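Local atomic coordinates of Ddb_g0293866 (PDB entry 5LW6), a protein that binds ADP-ribose through the C-terminal macrodomain modelled here, and as a whole probably senses DNA damage by recognising poly-ADP-ribose. Residues K188-L194 with D212-L218; K95-M99 with L141-A147; L56-I61 with T244-F249; C183-G187 with V217-N221; S35-G39 with P239-E243. One frame throughout, in Å; residues are numbered along the deposited sequence. Where two conformers were deposited one is given.

Interaction 1 (K188-L194 with D212-L218); sequences KVYPISL and DIVILVL
Y190 and L216 face each other as an antiparallel hydrogen-bonded pair: Y190 N gives to L216 O at 2.9 Å, and L216 N returns a nearly straight bond (174°) to Y190 O. With CG anti to the carbonyl carbon (chi1 -64°), the Y190 ring is carried toward L218, its CD2 3.9 Å from L218 CD1, the two side chains crossing at about a right angle. The hydroxyl carries on to the backbone N of K185, and Y180 meets the ring edge to face. This is one margin of the six-stranded mixed sheet of the macrodomain, where the outermost strand 189-193 runs against 213-217. An alanine at Y190 is likely to open a gap beside L218 CD1 and Y180 and to rob K185 N of its hydroxyl acceptor. Further along, I192 N bonds V214 O at 2.8 Å, and V214 CG2 sits 4.0 Å from both L194 CD1 and L194 CD2. I192 CD1 slants across to L216 CG at 3.9 Å. Y190, I192, V214 and L216 all point to the same face, where F172 of helix 169-179 covers I192 and V214.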
# COMPACT_ATOMS: atom_id res chain seq x y z
N LYS A 188 0.50 10.75 -1.43
CA LYS A 188 0.11 10.61 -0.07
C LYS A 188 -0.77 9.40 0.17
O LYS A 188 -1.33 8.87 -0.78
CB LYS A 188 -0.60 11.87 0.44
CG LYS A 188 0.31 13.09 0.44
CD LYS A 188 1.53 13.03 1.38
CE LYS A 188 2.45 14.29 1.39
NZ LYS A 188 3.41 14.28 0.23
N VAL A 189 -0.83 8.94 1.40
CA VAL A 189 -1.79 7.90 1.81
C VAL A 189 -2.79 8.38 2.84
O VAL A 189 -2.54 9.37 3.56
CB VAL A 189 -1.06 6.61 2.26
CG1 VAL A 189 0.05 6.24 1.24
CG2 VAL A 189 -0.49 6.76 3.64
N TYR A 190 -3.91 7.67 2.97
CA TYR A 190 -5.05 8.06 3.73
C TYR A 190 -5.55 6.86 4.53
O TYR A 190 -6.29 6.06 3.97
CB TYR A 190 -6.12 8.64 2.80
CG TYR A 190 -5.59 9.88 2.16
CD1 TYR A 190 -5.72 11.14 2.74
CD2 TYR A 190 -4.91 9.81 0.98
CE1 TYR A 190 -5.16 12.26 2.14
CE2 TYR A 190 -4.28 10.91 0.45
CZ TYR A 190 -4.46 12.15 0.99
OH TYR A 190 -3.82 13.23 0.39
N PRO A 191 -5.13 6.74 5.78
CA PRO A 191 -5.56 5.59 6.61
C PRO A 191 -6.96 5.81 7.17
O PRO A 191 -7.28 6.92 7.61
CB PRO A 191 -4.53 5.50 7.70
CG PRO A 191 -3.63 6.70 7.55
CD PRO A 191 -3.94 7.45 6.32
N ILE A 192 -7.76 4.76 7.19
CA ILE A 192 -9.06 4.78 7.78
C ILE A 192 -9.16 3.57 8.69
O ILE A 192 -9.07 2.46 8.24
CB ILE A 192 -10.15 4.69 6.69
CG1 ILE A 192 -10.09 5.93 5.79
CG2 ILE A 192 -11.58 4.58 7.23
CD1 ILE A 192 -9.88 5.55 4.40
N SER A 193 -9.36 3.78 9.97
CA SER A 193 -9.50 2.70 10.91
C SER A 193 -10.88 2.02 10.77
O SER A 193 -11.90 2.69 10.68
CB SER A 193 -9.34 3.20 12.33
OG SER A 193 -9.69 2.19 13.29
N LEU A 194 -10.91 0.71 10.66
CA LEU A 194 -12.13 -0.08 10.76
C LEU A 194 -12.56 -0.24 12.23
O LEU A 194 -13.68 -0.61 12.52
CB LEU A 194 -11.98 -1.45 10.12
CG LEU A 194 -11.39 -1.47 8.72
CD1 LEU A 194 -11.40 -2.83 8.09
CD2 LEU A 194 -12.12 -0.49 7.85
N ASP A 212 -7.36 -4.01 10.78
CA ASP A 212 -7.76 -2.85 11.58
C ASP A 212 -7.84 -1.54 10.86
O ASP A 212 -8.60 -0.65 11.28
CB ASP A 212 -6.83 -2.67 12.76
CG ASP A 212 -6.92 -3.84 13.75
OD1 ASP A 212 -7.98 -4.50 13.81
OD2 ASP A 212 -5.89 -4.12 14.41
N ILE A 213 -7.00 -1.38 9.82
CA ILE A 213 -6.85 -0.13 9.12
C ILE A 213 -6.75 -0.42 7.63
O ILE A 213 -5.98 -1.26 7.23
CB ILE A 213 -5.56 0.66 9.58
CG1 ILE A 213 -5.60 1.01 11.06
CG2 ILE A 213 -5.33 1.90 8.68
CD1 ILE A 213 -4.21 1.11 11.63
N VAL A 214 -7.53 0.28 6.83
CA VAL A 214 -7.44 0.30 5.35
C VAL A 214 -6.79 1.63 4.91
O VAL A 214 -7.18 2.67 5.38
CB VAL A 214 -8.85 0.12 4.66
CG1 VAL A 214 -8.73 0.36 3.16
CG2 VAL A 214 -9.40 -1.26 4.99
N ILE A 215 -5.78 1.56 4.11
CA ILE A 215 -5.03 2.73 3.73
C ILE A 215 -5.20 2.91 2.22
O ILE A 215 -4.90 2.03 1.39
CB ILE A 215 -3.52 2.55 4.04
CG1 ILE A 215 -3.27 2.23 5.51
CG2 ILE A 215 -2.71 3.74 3.52
CD1 ILE A 215 -1.83 1.81 5.82
N LEU A 216 -5.69 4.08 1.83
CA LEU A 216 -5.87 4.38 0.45
C LEU A 216 -4.58 5.06 -0.01
O LEU A 216 -4.16 6.02 0.59
CB LEU A 216 -7.03 5.39 0.33
CG LEU A 216 -8.39 4.89 0.86
CD1 LEU A 216 -9.45 5.90 0.48
CD2 LEU A 216 -8.85 3.61 0.25
N VAL A 217 -3.98 4.56 -1.08
CA VAL A 217 -2.63 4.94 -1.48
C VAL A 217 -2.74 5.64 -2.82
O VAL A 217 -3.20 5.05 -3.76
CB VAL A 217 -1.80 3.63 -1.68
CG1 VAL A 217 -0.45 3.95 -2.24
CG2 VAL A 217 -1.68 2.87 -0.35
N LEU A 218 -2.32 6.89 -2.93
CA LEU A 218 -2.48 7.64 -4.16
C LEU A 218 -1.12 7.64 -4.92
O LEU A 218 -0.32 8.57 -4.84
CB LEU A 218 -3.01 9.05 -3.85
CG LEU A 218 -4.52 9.12 -3.78
CD1 LEU A 218 -5.08 8.34 -2.63
CD2 LEU A 218 -4.93 10.57 -3.65

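Interaction 2 (K95-M99 with L141-A147); sequences KLKMM and LGCKLFA
Where the loop before strand 145-149 folds over the central sheet of the macrodomain, K95, K97 and M99 of strand 95-101 meet L141, G142 and F146 across the intervening strand 55-59. Two lysines hold the loop by its backbone. K97 runs out straight beyond CG and ends with NZ 2.6 Å from L141 O, the bond tilted only slightly from the carbonyl plane. K95 bends at its third and fourth torsions to bring NZ to 3.0 Å from G142 O, this time from above the carbonyl plane. Adjacent carbonyls thus each take an ammonium group, and G142 has a positive phi (77°) that suits glycine. The aliphatic part of K97 is used too: its CD rests 3.9 Å from C143 SG, and that cysteine touches A57 of the middle strand. Deeper in, M99, a selenomethionine in this crystal, passes obliquely by L141, with SE 4.0 Å from L141 CD1. Its chain turns at the last torsion (chi3 -75°), bringing the terminal methyl against F146, which also meets F139. The result is a Met-aromatic contact: M99 SE lies 4.8 Å from the F146 ring centroid in an oblique approach, while M99 CE comes to 3.7 Å from F146 CZ.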
# COMPACT_ATOMS: atom_id res chain seq x y z
N LYS A 95 5.89 -6.81 9.58
CA LYS A 95 5.71 -7.81 8.55
C LYS A 95 5.18 -7.08 7.33
O LYS A 95 4.14 -6.39 7.42
CB LYS A 95 4.73 -8.88 9.04
CG LYS A 95 4.69 -10.06 8.19
CD LYS A 95 4.10 -11.27 8.96
CE LYS A 95 3.02 -10.94 10.00
NZ LYS A 95 1.63 -11.42 9.63
N LEU A 96 5.88 -7.23 6.22
CA LEU A 96 5.50 -6.55 4.96
C LEU A 96 5.17 -7.60 3.93
O LEU A 96 5.98 -8.56 3.72
CB LEU A 96 6.63 -5.64 4.46
CG LEU A 96 7.08 -4.47 5.32
CD1 LEU A 96 8.17 -3.67 4.64
CD2 LEU A 96 5.93 -3.62 5.73
N LYS A 97 3.99 -7.52 3.35
CA LYS A 97 3.55 -8.45 2.33
C LYS A 97 3.14 -7.67 1.15
O LYS A 97 2.13 -6.96 1.18
CB LYS A 97 2.41 -9.35 2.80
CG LYS A 97 2.84 -10.15 4.03
CD LYS A 97 1.92 -11.34 4.31
CE LYS A 97 2.41 -12.13 5.53
NZ LYS A 97 1.39 -13.17 5.83
N MSE A 98 3.90 -7.80 0.08
CA MSE A 98 3.61 -7.02 -1.10
C MSE A 98 2.89 -7.90 -2.07
O MSE A 98 3.35 -8.95 -2.49
CB MSE A 98 4.82 -6.42 -1.75
CG MSE A 98 4.49 -5.51 -2.91
SE MSE A 98 6.10 -4.63 -3.65
CE MSE A 98 6.62 -6.11 -4.60
N MSE A 99 1.75 -7.46 -2.52
CA MSE A 99 0.88 -8.24 -3.37
C MSE A 99 1.17 -7.86 -4.81
O MSE A 99 1.01 -6.73 -5.19
CB MSE A 99 -0.59 -7.90 -3.04
CG MSE A 99 -0.86 -8.24 -1.56
SE MSE A 99 -2.67 -7.81 -0.98
CE MSE A 99 -2.48 -5.80 -0.86
N LEU A 141 -4.29 -12.42 4.63
CA LEU A 141 -2.84 -12.64 4.70
C LEU A 141 -2.27 -12.34 6.06
O LEU A 141 -1.07 -12.28 6.19
CB LEU A 141 -2.13 -11.78 3.65
CG LEU A 141 -2.68 -11.94 2.23
CD1 LEU A 141 -1.90 -10.95 1.38
CD2 LEU A 141 -2.47 -13.33 1.69
N GLY A 142 -3.12 -12.09 7.04
CA GLY A 142 -2.70 -11.91 8.41
C GLY A 142 -2.08 -10.54 8.70
O GLY A 142 -1.16 -10.44 9.54
N CYS A 143 -2.56 -9.49 8.03
CA CYS A 143 -1.96 -8.17 8.20
C CYS A 143 -3.00 -7.25 8.79
O CYS A 143 -4.14 -7.27 8.34
CB CYS A 143 -1.49 -7.59 6.89
SG CYS A 143 -0.02 -8.49 6.23
N LYS A 144 -2.61 -6.48 9.80
CA LYS A 144 -3.49 -5.56 10.44
C LYS A 144 -3.79 -4.29 9.64
O LYS A 144 -4.82 -3.62 9.89
CB LYS A 144 -2.99 -5.23 11.85
CG LYS A 144 -3.13 -6.43 12.75
CD LYS A 144 -2.86 -5.99 14.19
CE LYS A 144 -2.69 -7.21 15.14
NZ LYS A 144 -4.08 -7.64 15.42
N LEU A 145 -2.91 -3.98 8.69
CA LEU A 145 -3.05 -2.83 7.84
C LEU A 145 -3.11 -3.33 6.37
O LEU A 145 -2.32 -4.14 5.96
CB LEU A 145 -1.94 -1.78 7.96
CG LEU A 145 -1.78 -1.17 9.37
CD1 LEU A 145 -0.87 -2.10 10.11
CD2 LEU A 145 -1.17 0.24 9.29
N PHE A 146 -4.11 -2.86 5.64
CA PHE A 146 -4.33 -3.30 4.26
C PHE A 146 -4.39 -2.05 3.39
O PHE A 146 -5.25 -1.22 3.61
CB PHE A 146 -5.63 -4.09 4.14
CG PHE A 146 -5.82 -4.71 2.78
CD1 PHE A 146 -6.38 -4.00 1.73
CD2 PHE A 146 -5.37 -5.96 2.53
CE1 PHE A 146 -6.52 -4.52 0.46
CE2 PHE A 146 -5.52 -6.54 1.29
CZ PHE A 146 -6.04 -5.85 0.23
N ALA A 147 -3.47 -1.95 2.43
CA ALA A 147 -3.35 -0.79 1.54
C ALA A 147 -3.94 -1.13 0.19
O ALA A 147 -3.74 -2.26 -0.35
CB ALA A 147 -1.93 -0.40 1.36

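Interaction 3 (L56-I61 with T244-F249); sequences LAFPFI and TYHSLF
The hydroxyl of Y245 is gripped from several sides: I61 N donates to Y245 OH at 3.1 Å (145°), a water lies 2.6 Å from the same Y245 OH, and S77 OG adds a weak bond. That water also donates to I61 O at 2.7 Å, so the hydroxyl and the water together engage both backbone polar atoms of I61. The I61 side chain comes back over the ring. Fully extended at its end (chi2 180°), it puts CD1 over the centre of one Y245 face, 3.6 Å from the centroid, as a CH-pi contact. F58 CE2 lies at that ring's edge, 4.0 Å from Y245 CE1. A phenylalanine in place of Y245 would probably leave I61 N without its acceptor and the water without one of its partners. Further along the helix, F249 points its edge at the F58 face with centroids 6.0 Å apart and planes at 87°, and L56 CD2 meets L248 CG tip to tip at 4.0 Å. These side chains fill the layer between the sheet and helix 237-253: helix 70-87 closes it beside F58 and Y245 through I81 and A80, strand 95-101 brings L96 against L56 and F58, and strand 213-217 brings I215 against L248.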
# COMPACT_ATOMS: atom_id res chain seq x y z
N LEU A 56 1.63 -5.14 7.37
CA LEU A 56 1.05 -4.39 6.23
C LEU A 56 1.04 -5.22 4.98
O LEU A 56 2.08 -5.67 4.56
CB LEU A 56 1.85 -3.14 5.92
CG LEU A 56 1.41 -2.34 4.70
CD1 LEU A 56 0.05 -1.71 4.85
CD2 LEU A 56 2.52 -1.33 4.46
N ALA A 57 -0.15 -5.33 4.36
CA ALA A 57 -0.33 -5.90 3.06
C ALA A 57 -0.51 -4.76 2.10
O ALA A 57 -1.33 -3.87 2.34
CB ALA A 57 -1.57 -6.78 3.03
N PHE A 58 0.30 -4.73 1.04
CA PHE A 58 0.27 -3.54 0.17
C PHE A 58 0.53 -3.94 -1.25
O PHE A 58 1.13 -4.95 -1.46
CB PHE A 58 1.26 -2.46 0.62
CG PHE A 58 2.71 -2.87 0.58
CD1 PHE A 58 3.25 -3.61 1.60
CD2 PHE A 58 3.51 -2.47 -0.46
CE1 PHE A 58 4.59 -3.99 1.57
CE2 PHE A 58 4.88 -2.81 -0.51
CZ PHE A 58 5.42 -3.57 0.55
N PRO A 59 -0.03 -3.18 -2.21
CA PRO A 59 0.23 -3.48 -3.58
C PRO A 59 1.63 -3.02 -4.06
O PRO A 59 2.31 -2.26 -3.38
CB PRO A 59 -0.92 -2.73 -4.29
CG PRO A 59 -1.02 -1.50 -3.50
CD PRO A 59 -0.84 -1.96 -2.05
N PHE A 60 2.05 -3.56 -5.21
CA PHE A 60 3.25 -3.12 -5.94
C PHE A 60 2.84 -1.83 -6.65
O PHE A 60 2.28 -1.82 -7.76
CB PHE A 60 3.65 -4.25 -6.86
CG PHE A 60 4.95 -4.07 -7.60
CD1 PHE A 60 5.90 -3.16 -7.20
CD2 PHE A 60 5.27 -4.97 -8.67
CE1 PHE A 60 7.12 -3.06 -7.83
CE2 PHE A 60 6.52 -4.84 -9.33
CZ PHE A 60 7.42 -3.88 -8.93
N ILE A 61 3.05 -0.74 -5.92
CA ILE A 61 2.34 0.51 -6.21
C ILE A 61 2.52 0.94 -7.66
O ILE A 61 3.66 0.97 -8.15
CB ILE A 61 2.75 1.62 -5.21
CG1 ILE A 61 2.62 1.09 -3.75
CG2 ILE A 61 2.06 2.92 -5.57
CD1 ILE A 61 3.02 2.15 -2.74
N THR A 244 5.19 8.24 -2.29
CA THR A 244 4.06 7.33 -1.97
C THR A 244 4.52 6.24 -0.99
O THR A 244 3.88 6.00 0.02
CB THR A 244 3.38 6.77 -3.20
OG1 THR A 244 3.12 7.79 -4.20
CG2 THR A 244 2.11 6.14 -2.83
N TYR A 245 5.65 5.63 -1.27
CA TYR A 245 6.16 4.61 -0.36
C TYR A 245 6.51 5.20 1.00
O TYR A 245 6.17 4.68 2.04
CB TYR A 245 7.37 3.87 -0.93
CG TYR A 245 6.99 2.77 -1.89
CD1 TYR A 245 6.60 1.52 -1.42
CD2 TYR A 245 6.98 2.95 -3.24
CE1 TYR A 245 6.23 0.52 -2.30
CE2 TYR A 245 6.62 1.94 -4.12
CZ TYR A 245 6.22 0.72 -3.65
OH TYR A 245 5.81 -0.31 -4.54
N HIS A 246 7.18 6.34 0.99
CA HIS A 246 7.48 7.02 2.27
C HIS A 246 6.24 7.31 3.08
O HIS A 246 6.20 7.06 4.24
CB HIS A 246 8.29 8.29 2.02
CG HIS A 246 9.71 8.02 1.65
ND1 HIS A 246 10.44 8.85 0.80
CD2 HIS A 246 10.57 7.05 2.04
CE1 HIS A 246 11.66 8.35 0.65
NE2 HIS A 246 11.78 7.29 1.43
N SER A 247 5.21 7.86 2.44
CA SER A 247 3.94 8.10 3.09
C SER A 247 3.32 6.84 3.65
O SER A 247 2.76 6.84 4.78
CB SER A 247 2.99 8.70 2.06
OG SER A 247 3.46 9.98 1.79
N LEU A 248 3.34 5.78 2.87
CA LEU A 248 2.79 4.52 3.32
C LEU A 248 3.49 4.03 4.58
O LEU A 248 2.87 3.60 5.54
CB LEU A 248 2.88 3.53 2.17
CG LEU A 248 2.44 2.11 2.47
CD1 LEU A 248 0.98 2.08 2.91
CD2 LEU A 248 2.67 1.26 1.23
N PHE A 249 4.82 4.04 4.56
CA PHE A 249 5.56 3.53 5.68
C PHE A 249 5.52 4.49 6.84
O PHE A 249 5.52 4.07 7.99
CB PHE A 249 7.02 3.21 5.27
CG PHE A 249 7.13 2.08 4.30
CD1 PHE A 249 6.27 0.96 4.36
CD2 PHE A 249 8.03 2.11 3.32
CE1 PHE A 249 6.35 -0.08 3.42
CE2 PHE A 249 8.13 1.07 2.38
CZ PHE A 249 7.31 -0.02 2.45
O HOH W 1 6.07 0.33 -7.07

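Interaction 4 (C183-G187 with V217-N221); sequences CGKIG and VLGVN
L218 reaches from the end of strand 213-217 into the loop 183-187, and its atoms can be taken in order. CB sits 3.7 Å from K185 O and 4.1 Å from I186 CA, close against the backbone. From there CG turns anti to the carbonyl carbon (chi1 -87°), and the chain forks. Of the two branches it is CD2 that meets the loop, pressed on the peptide between G184 and K185, 3.5 Å from G184 C and 3.6 Å from K185 N. The fit there needs G184 to be a glycine, because a beta carbon at that position would run into L218 CD2. L154 touches the same leucine from another loop. The backbone of L218 makes the polar link: G187 N donates to L218 O at 2.8 Å, almost straight (169°). In the macrodomain fold the loops following the parallel strands at this end of the sheet line the ADP-ribose cleft, and 217-221 is one such loop, running off strand 213-217, so it probably lies near that cleft. Beyond the hydrogen bond, I186 flanks the same carbonyl, its CG2 3.9 Å from L218 O. That methyl goes on to V220 CG2 at 4.1 Å, the two side chains crossing at about a right angle. L240 of helix 237-253 backs V220. G187, with a positive phi (95°) at which a side chain would collide with the carbonyl oxygen of I186, turns the chain on toward strand 189-193.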
# COMPACT_ATOMS: atom_id res chain seq x y z
N CYS A 183 -10.22 15.72 0.26
CA CYS A 183 -9.89 14.70 -0.71
C CYS A 183 -8.39 14.44 -0.68
O CYS A 183 -7.76 14.80 0.26
CB CYS A 183 -10.39 15.11 -2.08
SG CYS A 183 -12.21 15.29 -2.20
N GLY A 184 -7.84 13.82 -1.72
CA GLY A 184 -6.50 13.28 -1.63
C GLY A 184 -5.59 13.89 -2.63
O GLY A 184 -6.02 14.41 -3.64
N LYS A 185 -4.29 13.80 -2.32
CA LYS A 185 -3.22 14.33 -3.15
C LYS A 185 -2.26 13.21 -3.52
O LYS A 185 -1.93 12.38 -2.67
CB LYS A 185 -2.43 15.34 -2.38
CG LYS A 185 -3.28 16.49 -1.88
CD LYS A 185 -3.39 17.62 -2.88
CE LYS A 185 -4.24 18.77 -2.29
NZ LYS A 185 -5.67 18.34 -2.21
N ILE A 186 -1.79 13.26 -4.76
CA ILE A 186 -0.84 12.27 -5.26
C ILE A 186 0.44 12.25 -4.45
O ILE A 186 1.02 13.29 -4.12
CB ILE A 186 -0.52 12.47 -6.79
CG1 ILE A 186 -1.80 12.24 -7.64
CG2 ILE A 186 0.49 11.46 -7.26
CD1 ILE A 186 -1.94 13.25 -8.78
N GLY A 187 0.89 11.05 -4.15
CA GLY A 187 2.08 10.87 -3.35
C GLY A 187 1.77 10.67 -1.85
O GLY A 187 2.68 10.49 -1.09
N VAL A 217 -3.98 4.56 -1.08
CA VAL A 217 -2.63 4.94 -1.48
C VAL A 217 -2.74 5.64 -2.82
O VAL A 217 -3.20 5.05 -3.76
CB VAL A 217 -1.80 3.63 -1.68
CG1 VAL A 217 -0.45 3.95 -2.24
CG2 VAL A 217 -1.68 2.87 -0.35
N LEU A 218 -2.32 6.89 -2.93
CA LEU A 218 -2.48 7.64 -4.16
C LEU A 218 -1.12 7.64 -4.92
O LEU A 218 -0.32 8.57 -4.84
CB LEU A 218 -3.01 9.05 -3.85
CG LEU A 218 -4.52 9.12 -3.78
CD1 LEU A 218 -5.08 8.34 -2.63
CD2 LEU A 218 -4.93 10.57 -3.65
N GLY A 219 -0.82 6.53 -5.58
CA GLY A 219 0.39 6.39 -6.34
C GLY A 219 0.21 7.15 -7.67
O GLY A 219 -0.88 7.61 -8.01
N VAL A 220 1.27 7.16 -8.45
CA VAL A 220 1.36 7.87 -9.68
C VAL A 220 0.72 7.04 -10.79
O VAL A 220 1.03 5.88 -10.97
CB VAL A 220 2.83 8.16 -10.00
CG1 VAL A 220 2.98 8.74 -11.38
CG2 VAL A 220 3.43 9.07 -8.95
N ASN A 221 -0.24 7.64 -11.49
CA ASN A 221 -0.85 6.99 -12.64
C ASN A 221 -0.22 7.47 -13.93
O ASN A 221 -0.06 8.65 -14.18
CB ASN A 221 -2.34 7.34 -12.73
CG ASN A 221 -2.96 6.81 -13.98
OD1 ASN A 221 -2.78 5.64 -14.28
ND2 ASN A 221 -3.70 7.66 -14.73

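Interaction 5 (S35-G39 with P239-E243); sequences SKIIG and PLLLE
The carboxylate of E243 takes two successive backbone N-H groups of the N-terminal segment, I38 and G39. G39 N meets E243 OE1 at 2.9 Å, using the syn lone pair; I38 N bonds E243 OE2 at 3.0 Å in a fairly straight line (165°), but from above the carboxylate plane. The side chain reaches them by leaving the helix with CG anti to the backbone N (chi1 178°) and then bending at chi2. I37 runs alongside it, heading the other way, with CG2 3.3 Å from E243 OE1, and shields one flank of the acid. The far end of I37 packs on the preceding helical turn, its CD1 4.1 Å from P239 CB. Near the start of the model, L240 CD2 lies 4.1 Å from S35 O. The same carboxylate has a third partner, K188 NZ, in a salt bridge to OE2; K188 NZ also bonds K36 O, so one ammonium joins the glutamate to the segment it holds, and its charge would probably help keep the acid ionised. Further out, S35 OG bonds I186 O, and G39 O takes a bond from N250 ND2, about two turns further along the same helix. The positive phi of G39 (77°) suits a glycine here. Taken together, this is a helix-borne carboxylate capturing consecutive peptide N-H groups, and it ties the first modelled residues to helix 237-253, the C-terminal helix of the macrodomain.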
# COMPACT_ATOMS: atom_id res chain seq x y z
N SER A 35 0.59 17.97 -1.63
CA SER A 35 1.38 17.16 -2.60
C SER A 35 2.91 17.35 -2.42
O SER A 35 3.71 16.59 -2.99
CB SER A 35 0.97 17.45 -4.07
OG SER A 35 0.77 16.21 -4.77
N LYS A 36 3.29 18.38 -1.65
CA LYS A 36 4.65 18.62 -1.18
C LYS A 36 5.32 17.38 -0.61
O LYS A 36 4.77 16.77 0.30
CB LYS A 36 4.60 19.65 -0.05
CG LYS A 36 5.98 20.10 0.43
CD LYS A 36 5.90 20.88 1.75
CE LYS A 36 7.27 21.09 2.40
NZ LYS A 36 8.02 22.21 1.76
N ILE A 37 6.53 17.09 -1.09
CA ILE A 37 7.34 15.90 -0.64
C ILE A 37 7.89 16.06 0.76
O ILE A 37 8.57 17.02 1.04
CB ILE A 37 8.45 15.61 -1.65
CG1 ILE A 37 7.75 15.20 -2.96
CG2 ILE A 37 9.42 14.53 -1.16
CD1 ILE A 37 8.64 14.62 -4.05
N ILE A 38 7.60 15.10 1.64
CA ILE A 38 7.94 15.19 3.03
C ILE A 38 8.96 14.13 3.46
O ILE A 38 9.69 14.35 4.41
CB ILE A 38 6.59 15.16 3.83
CG1 ILE A 38 6.12 16.61 3.91
CG2 ILE A 38 6.67 14.51 5.20
CD1 ILE A 38 4.73 16.77 4.48
N GLY A 39 9.01 13.01 2.74
CA GLY A 39 10.02 11.97 2.96
C GLY A 39 9.67 11.14 4.17
O GLY A 39 8.56 11.27 4.71
N PRO A 239 10.01 10.65 -8.33
CA PRO A 239 9.95 11.23 -7.04
C PRO A 239 8.62 11.05 -6.31
O PRO A 239 8.60 10.81 -5.12
CB PRO A 239 10.22 12.70 -7.32
CG PRO A 239 11.01 12.71 -8.54
CD PRO A 239 10.51 11.62 -9.35
N LEU A 240 7.52 11.20 -7.02
CA LEU A 240 6.23 11.00 -6.39
C LEU A 240 5.94 9.52 -6.08
O LEU A 240 5.29 9.26 -5.08
CB LEU A 240 5.13 11.61 -7.21
CG LEU A 240 4.98 13.14 -7.02
CD1 LEU A 240 4.02 13.60 -8.09
CD2 LEU A 240 4.53 13.58 -5.64
N LEU A 241 6.41 8.59 -6.87
CA LEU A 241 6.18 7.17 -6.47
C LEU A 241 6.98 6.87 -5.19
O LEU A 241 6.51 6.20 -4.27
CB LEU A 241 6.55 6.23 -7.58
CG LEU A 241 6.33 4.75 -7.29
CD1 LEU A 241 4.87 4.49 -7.09
CD2 LEU A 241 6.88 3.97 -8.46
N LEU A 242 8.22 7.33 -5.11
CA LEU A 242 8.97 7.18 -3.89
C LEU A 242 8.30 7.80 -2.71
O LEU A 242 8.27 7.20 -1.61
CB LEU A 242 10.42 7.70 -4.04
CG LEU A 242 11.27 7.61 -2.79
CD1 LEU A 242 11.60 6.20 -2.46
CD2 LEU A 242 12.52 8.47 -2.99
N GLU A 243 7.79 9.02 -2.88
CA GLU A 243 7.11 9.69 -1.80
C GLU A 243 5.87 8.89 -1.35
O GLU A 243 5.54 8.89 -0.18
CB GLU A 243 6.67 11.08 -2.25
CG GLU A 243 5.89 11.89 -1.24
CD GLU A 243 6.54 12.25 0.08
OE1 GLU A 243 7.76 12.07 0.33
OE2 GLU A 243 5.76 12.84 0.92

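How the interactions relate
Interactions 1, 2 and 3 share one sheet. Strand 213-217 of interaction 1 lies next to strand 145-149 of interaction 2, and strand 95-101 next to 55-59 of interaction 3; probable hydrogen bonds run from I215 N to F146 O (2.9 Å) and from M99 N to F58 O (2.8 Å). Helix 237-253 serves interactions 3 and 5 and touches interaction 1 where V217 CG1 meets T244 CG2 at 3.4 Å. Interaction 4 shares V217 and L218 with interaction 1, and its centre lies about 10 Å from that of interaction 5. Interactions 2 and 5 sit on opposite sides of the chain's centre, centres about 22 Å apart. The loop 217-221 of interaction 4 probably lies near the ADP-ribose cleft, as in other macrodomains.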